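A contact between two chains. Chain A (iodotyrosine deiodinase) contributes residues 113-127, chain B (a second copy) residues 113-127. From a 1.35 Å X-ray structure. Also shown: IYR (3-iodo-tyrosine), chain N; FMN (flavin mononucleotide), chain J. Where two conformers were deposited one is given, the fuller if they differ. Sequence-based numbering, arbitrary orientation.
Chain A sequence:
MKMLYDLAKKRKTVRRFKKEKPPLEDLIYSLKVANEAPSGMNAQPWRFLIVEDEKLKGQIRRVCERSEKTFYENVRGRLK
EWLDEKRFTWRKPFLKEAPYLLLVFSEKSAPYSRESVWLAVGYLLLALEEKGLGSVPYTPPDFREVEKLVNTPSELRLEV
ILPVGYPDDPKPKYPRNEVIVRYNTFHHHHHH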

# COMPACT_ATOMS: atom_id res chain seq x y z
N SER A 113 -7.17 8.33 -1.86
CA SER A 113 -7.23 7.39 -2.97
C SER A 113 -5.88 6.72 -3.26
O SER A 113 -5.81 5.50 -3.40
N ARG A 114 -4.81 7.51 -3.33
CA ARG A 114 -3.52 6.95 -3.69
C ARG A 114 -2.99 6.01 -2.61
O ARG A 114 -2.49 4.92 -2.91
N GLU A 115 -3.08 6.45 -1.36
CA GLU A 115 -2.70 5.61 -0.22
C GLU A 115 -3.46 4.29 -0.22
O GLU A 115 -2.88 3.21 -0.02
N SER A 116 -4.76 4.37 -0.47
CA SER A 116 -5.61 3.19 -0.45
C SER A 116 -5.25 2.22 -1.57
O SER A 116 -5.20 1.01 -1.36
N VAL A 117 -4.99 2.76 -2.76
CA VAL A 117 -4.65 1.89 -3.87
C VAL A 117 -3.32 1.19 -3.63
O VAL A 117 -3.19 -0.00 -3.88
N TRP A 118 -2.32 1.91 -3.12
CA TRP A 118 -1.03 1.28 -2.86
C TRP A 118 -1.11 0.24 -1.76
O TRP A 118 -0.48 -0.82 -1.84
N LEU A 119 -1.95 0.49 -0.75
CA LEU A 119 -2.21 -0.50 0.28
C LEU A 119 -2.77 -1.78 -0.37
O LEU A 119 -2.30 -2.89 -0.11
N ALA A 120 -3.78 -1.61 -1.23
CA ALA A 120 -4.38 -2.73 -1.94
C ALA A 120 -3.36 -3.44 -2.84
O ALA A 120 -3.43 -4.65 -3.00
N VAL A 121 -2.42 -2.69 -3.41
CA VAL A 121 -1.37 -3.31 -4.21
C VAL A 121 -0.52 -4.27 -3.35
O VAL A 121 -0.11 -5.34 -3.81
N GLY A 122 -0.31 -3.92 -2.09
CA GLY A 122 0.36 -4.83 -1.17
C GLY A 122 -0.38 -6.15 -1.04
O GLY A 122 0.23 -7.21 -1.13
N TYR A 123 -1.71 -6.09 -0.86
CA TYR A 123 -2.52 -7.30 -0.84
C TYR A 123 -2.34 -8.06 -2.14
O TYR A 123 -2.15 -9.28 -2.16
N LEU A 124 -2.43 -7.33 -3.25
CA LEU A 124 -2.39 -7.91 -4.58
C LEU A 124 -1.11 -8.71 -4.82
O LEU A 124 -1.15 -9.83 -5.32
N LEU A 125 0.02 -8.13 -4.44
CA LEU A 125 1.30 -8.81 -4.66
C LEU A 125 1.41 -10.10 -3.86
O LEU A 125 1.96 -11.09 -4.34
N LEU A 126 0.91 -10.09 -2.62
CA LEU A 126 0.90 -11.32 -1.83
C LEU A 126 0.00 -12.38 -2.46
O LEU A 126 0.35 -13.56 -2.47
N ALA A 127 -1.14 -11.96 -3.00
CA ALA A 127 -2.05 -12.89 -3.65
C ALA A 127 -1.43 -13.51 -4.90
O ALA A 127 -1.58 -14.71 -5.15
N SER B 113 8.72 6.72 -2.12
CA SER B 113 8.70 6.43 -0.69
C SER B 113 7.28 6.23 -0.17
O SER B 113 7.00 5.25 0.52
N ARG B 114 6.39 7.16 -0.50
CA ARG B 114 5.04 7.13 0.06
C ARG B 114 4.24 5.95 -0.47
O ARG B 114 3.58 5.25 0.29
N GLU B 115 4.33 5.71 -1.77
CA GLU B 115 3.73 4.54 -2.38
C GLU B 115 4.24 3.26 -1.73
O GLU B 115 3.47 2.35 -1.44
N SER B 116 5.54 3.19 -1.52
CA SER B 116 6.14 1.99 -0.95
C SER B 116 5.71 1.75 0.49
O SER B 116 5.44 0.61 0.88
N VAL B 117 5.64 2.81 1.28
CA VAL B 117 5.20 2.65 2.66
C VAL B 117 3.75 2.19 2.72
O VAL B 117 3.43 1.30 3.50
N TRP B 118 2.89 2.74 1.88
CA TRP B 118 1.50 2.30 1.87
C TRP B 118 1.32 0.86 1.41
O TRP B 118 0.52 0.11 1.95
N LEU B 119 2.12 0.45 0.44
CA LEU B 119 2.14 -0.94 0.04
C LEU B 119 2.51 -1.81 1.26
O LEU B 119 1.85 -2.81 1.56
N ALA B 120 3.58 -1.43 1.97
CA ALA B 120 3.98 -2.16 3.17
C ALA B 120 2.89 -2.15 4.26
O ALA B 120 2.76 -3.11 5.01
N VAL B 121 2.11 -1.07 4.34
CA VAL B 121 1.01 -1.03 5.31
C VAL B 121 -0.01 -2.12 4.98
O VAL B 121 -0.59 -2.72 5.88
N GLY B 122 -0.19 -2.42 3.70
CA GLY B 122 -1.05 -3.52 3.30
C GLY B 122 -0.57 -4.84 3.90
O GLY B 122 -1.35 -5.60 4.49
N TYR B 123 0.73 -5.11 3.77
CA TYR B 123 1.32 -6.29 4.40
C TYR B 123 1.08 -6.28 5.89
O TYR B 123 0.72 -7.30 6.48
N LEU B 124 1.33 -5.13 6.50
CA LEU B 124 1.25 -4.95 7.94
C LEU B 124 -0.14 -5.29 8.46
O LEU B 124 -0.29 -6.03 9.43
N LEU B 125 -1.18 -4.75 7.80
CA LEU B 125 -2.55 -4.98 8.25
C LEU B 125 -2.92 -6.45 8.17
O LEU B 125 -3.63 -6.95 9.04
N LEU B 126 -2.47 -7.13 7.13
CA LEU B 126 -2.74 -8.56 7.01
C LEU B 126 -2.04 -9.34 8.11
O LEU B 126 -2.58 -10.30 8.65
N ALA B 127 -0.82 -8.93 8.45
CA ALA B 127 -0.06 -9.58 9.51
C ALA B 127 -0.75 -9.39 10.86
O ALA B 127 -0.82 -10.33 11.65

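Two copies of one helix cross at close range in a near-symmetric, largely apolar contact, built round a glycine at the crossing and bordered by charged residues at the N-terminal end. The axes approach to 6.4 Å at a crossing angle of -56°, a separation that illustrates how a missing side chain lets backbones meet. At G122(A) an ideal CB would lie 2.3 Å from L119(B) O, a clash, and G122(B) stands in the same relation to L119(A) O. With the backbones this near, L119(B) CA comes 3.2 Å from W118(A) O in a CA-H...O contact, which the other copy repeats.

The leucine beside the crossing supplies the knobs. L119(A), with chi1 and chi2 both t, sits among W118(B), V121(B), G122(B) and L125(B), its CD1 lying 3.9 Å from L125(B) CD1; L119(B) fills the equivalent hole. W118(A) and W118(B) point toward the partner, and their CB atoms, W118(A) CB and W118(B) CB, meet at 3.9 Å; with chi1 m in both, each indole offers a face to the opposing glutamate: E115(A) CG lies 3.3 Å from W118(B) NE1, over the ring. Further along, Y123 starts sideways, but its m rotamer brings the ring across to receive a leucine methyl on its face, with L126(A) CD1 3.6 Å from Y123(B) CD1. L126(A) CD1 and L126(B) CD1 close this end at 3.9 Å.

The charged end is less symmetric. R114(A) NH2 reaches E115(B) OE2 at 3.3 Å, a salt bridge with a weak hydrogen bond, whereas E115(A) OE2 and R114(B) NH2, 3.9 Å apart, interact through charge alone. The iodotyrosine fits here, over one face of each guanidinium, and its N donates a weak hydrogen bond to E115(A) OE2 at 3.4 Å.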

# COMPACT_ATOMS: atom_id res chain seq x y z
CB SER A 113 -7.76 8.07 -4.24
OG SER A 113 -7.04 9.25 -4.53
CB ARG A 114 -2.50 8.06 -3.98
CG ARG A 114 -2.99 9.05 -5.04
CD ARG A 114 -1.83 9.83 -5.65
NE ARG A 114 -0.89 8.94 -6.31
CZ ARG A 114 0.40 9.21 -6.50
NH1 ARG A 114 0.91 10.37 -6.09
NH2 ARG A 114 1.17 8.33 -7.11
CB GLU A 115 -2.97 6.35 1.08
CG GLU A 115 -2.06 7.54 1.33
CD GLU A 115 -2.59 8.85 0.77
OE1 GLU A 115 -3.53 8.86 -0.05
OE2 GLU A 115 -2.05 9.90 1.17
CB SER A 116 -7.07 3.61 -0.57
OG SER A 116 -7.45 4.44 0.52
CB VAL A 117 -4.69 2.64 -5.21
CG1 VAL A 117 -4.10 1.79 -6.31
CG2 VAL A 117 -6.14 3.05 -5.55
CB TRP A 118 0.06 2.33 -2.63
CG TRP A 118 0.50 2.85 -3.95
CD1 TRP A 118 0.06 3.97 -4.60
CD2 TRP A 118 1.42 2.20 -4.85
NE1 TRP A 118 0.66 4.07 -5.84
CE2 TRP A 118 1.50 3.00 -6.01
CE3 TRP A 118 2.18 1.03 -4.78
CZ2 TRP A 118 2.32 2.67 -7.09
CZ3 TRP A 118 2.98 0.71 -5.84
CH2 TRP A 118 3.05 1.52 -6.98
CB LEU A 119 -3.18 0.09 1.28
CG LEU A 119 -3.40 -0.65 2.59
CD1 LEU A 119 -4.02 0.31 3.59
CD2 LEU A 119 -4.31 -1.84 2.38
CB ALA A 120 -5.57 -2.25 -2.77
CB VAL A 121 -0.49 -2.26 -4.91
CG1 VAL A 121 0.78 -2.93 -5.49
CG2 VAL A 121 -1.27 -1.55 -6.00
CB TYR A 123 -4.01 -6.95 -0.72
CG TYR A 123 -4.55 -6.65 0.66
CD1 TYR A 123 -3.82 -5.93 1.60
CD2 TYR A 123 -5.83 -7.06 1.00
CE1 TYR A 123 -4.35 -5.65 2.84
CE2 TYR A 123 -6.38 -6.77 2.24
CZ TYR A 123 -5.63 -6.07 3.16
OH TYR A 123 -6.15 -5.79 4.39
CB LEU A 124 -2.53 -6.79 -5.62
CG LEU A 124 -3.05 -7.13 -7.01
CD1 LEU A 124 -3.50 -5.85 -7.70
CD2 LEU A 124 -1.98 -7.83 -7.82
CB LEU A 125 2.47 -7.90 -4.31
CG LEU A 125 2.57 -6.62 -5.13
CD1 LEU A 125 3.84 -5.86 -4.74
CD2 LEU A 125 2.57 -6.92 -6.62
CB LEU A 126 0.48 -11.02 -0.39
CG LEU A 126 1.52 -10.22 0.39
CD1 LEU A 126 0.94 -9.70 1.70
CD2 LEU A 126 2.76 -11.06 0.64
CB ALA A 127 -3.38 -12.21 -4.00
CB SER B 113 9.39 7.55 0.09
OG SER B 113 8.70 8.78 -0.06
CB ARG B 114 4.34 8.46 -0.22
CG ARG B 114 5.16 9.65 0.28
CD ARG B 114 4.35 10.92 0.35
NE ARG B 114 3.29 10.78 1.34
CZ ARG B 114 2.26 11.60 1.47
NH1 ARG B 114 2.15 12.66 0.68
NH2 ARG B 114 1.35 11.37 2.41
CB GLU B 115 4.00 4.52 -3.89
CG GLU B 115 3.38 5.68 -4.65
CD GLU B 115 4.29 6.91 -4.76
OE1 GLU B 115 5.25 7.06 -3.97
OE2 GLU B 115 4.03 7.73 -5.66
CB SER B 116 7.67 2.09 -1.00
OG SER B 116 8.15 2.22 -2.32
CB VAL B 117 5.41 3.92 3.48
CG1 VAL B 117 4.81 3.76 4.86
CG2 VAL B 117 6.90 4.17 3.61
CB TRP B 118 0.59 3.30 1.13
CG TRP B 118 0.30 4.44 2.04
CD1 TRP B 118 0.97 5.64 2.10
CD2 TRP B 118 -0.68 4.47 3.08
NE1 TRP B 118 0.44 6.41 3.11
CE2 TRP B 118 -0.57 5.72 3.73
CE3 TRP B 118 -1.65 3.56 3.52
CZ2 TRP B 118 -1.40 6.09 4.77
CZ3 TRP B 118 -2.47 3.92 4.58
CH2 TRP B 118 -2.34 5.18 5.19
CB LEU B 119 3.14 -1.10 -1.10
CG LEU B 119 3.21 -2.43 -1.84
CD1 LEU B 119 3.93 -2.22 -3.18
CD2 LEU B 119 3.93 -3.50 -1.02
CB ALA B 120 5.28 -1.59 3.71
CB VAL B 121 0.35 0.36 5.36
CG1 VAL B 121 -0.99 0.31 6.09
CG2 VAL B 121 1.29 1.37 6.02
CB TYR B 123 2.83 -6.31 4.19
CG TYR B 123 3.35 -6.83 2.87
CD1 TYR B 123 2.72 -6.54 1.66
CD2 TYR B 123 4.53 -7.58 2.82
CE1 TYR B 123 3.23 -7.00 0.46
CE2 TYR B 123 5.04 -8.04 1.65
CZ TYR B 123 4.39 -7.75 0.46
OH TYR B 123 4.93 -8.23 -0.71
CB LEU B 124 1.62 -3.51 8.28
CG LEU B 124 2.08 -3.20 9.71
CD1 LEU B 124 2.64 -1.79 9.73
CD2 LEU B 124 0.94 -3.33 10.69
CB LEU B 125 -3.52 -4.15 7.42
CG LEU B 125 -3.38 -2.63 7.58
CD1 LEU B 125 -4.48 -1.94 6.80
CD2 LEU B 125 -3.46 -2.26 9.05
CB LEU B 126 -2.33 -9.08 5.63
CG LEU B 126 -3.22 -8.60 4.49
CD1 LEU B 126 -2.56 -8.93 3.17
CD2 LEU B 126 -4.58 -9.27 4.59
CB ALA B 127 1.36 -9.04 9.55
N IYR N . -1.67 13.18 0.54
CA IYR N . -1.35 13.57 -0.82
CB IYR N . -1.61 12.51 -1.91
CC IYR N . -0.39 11.71 -2.20
CD IYR N . -0.36 10.36 -1.88
CE IYR N . 0.77 9.57 -2.14
IE IYR N . 0.75 7.61 -1.65
CF IYR N . 1.87 10.19 -2.74
OF IYR N . 3.03 9.53 -3.04
CG IYR N . 1.86 11.56 -3.06
CH IYR N . 0.73 12.31 -2.80
C IYR N . -2.13 14.80 -1.26
O IYR N . -1.73 15.79 -1.87
OXT IYR N . -3.44 14.75 -0.91
N1 FMN J . -10.95 5.32 9.49
C2 FMN J . -11.23 6.29 10.41
O2 FMN J . -12.05 6.05 11.29
N3 FMN J . -10.59 7.51 10.36
C4 FMN J . -9.67 7.77 9.37
O4 FMN J . -9.10 8.87 9.33
C4A FMN J . -9.38 6.78 8.44
N5 FMN J . -8.47 7.04 7.44
C5A FMN J . -8.17 6.04 6.53
C6 FMN J . -7.21 6.29 5.56
C7 FMN J . -6.88 5.31 4.63
C7M FMN J . -5.82 5.63 3.60
C8 FMN J . -7.51 4.08 4.69
C8M FMN J . -7.17 3.01 3.71
C9 FMN J . -8.47 3.83 5.66
C9A FMN J . -8.80 4.81 6.59
N10 FMN J . -9.77 4.58 7.56
C10 FMN J . -10.03 5.55 8.50
C1' FMN J . -10.47 3.26 7.63
C2' FMN J . -11.58 3.22 6.55
O2' FMN J . -12.72 4.01 6.89
C3' FMN J . -12.00 1.76 6.33
O3' FMN J . -10.89 1.10 5.75
C4' FMN J . -13.23 1.58 5.45
O4' FMN J . -14.36 2.15 6.08
C5' FMN J . -13.53 0.11 5.18
O5' FMN J . -13.60 -0.59 6.41
P FMN J . -13.89 -2.16 6.42
O1P FMN J . -15.12 -2.43 5.58
O2P FMN J . -14.13 -2.53 7.87
O3P FMN J . -12.66 -2.92 5.96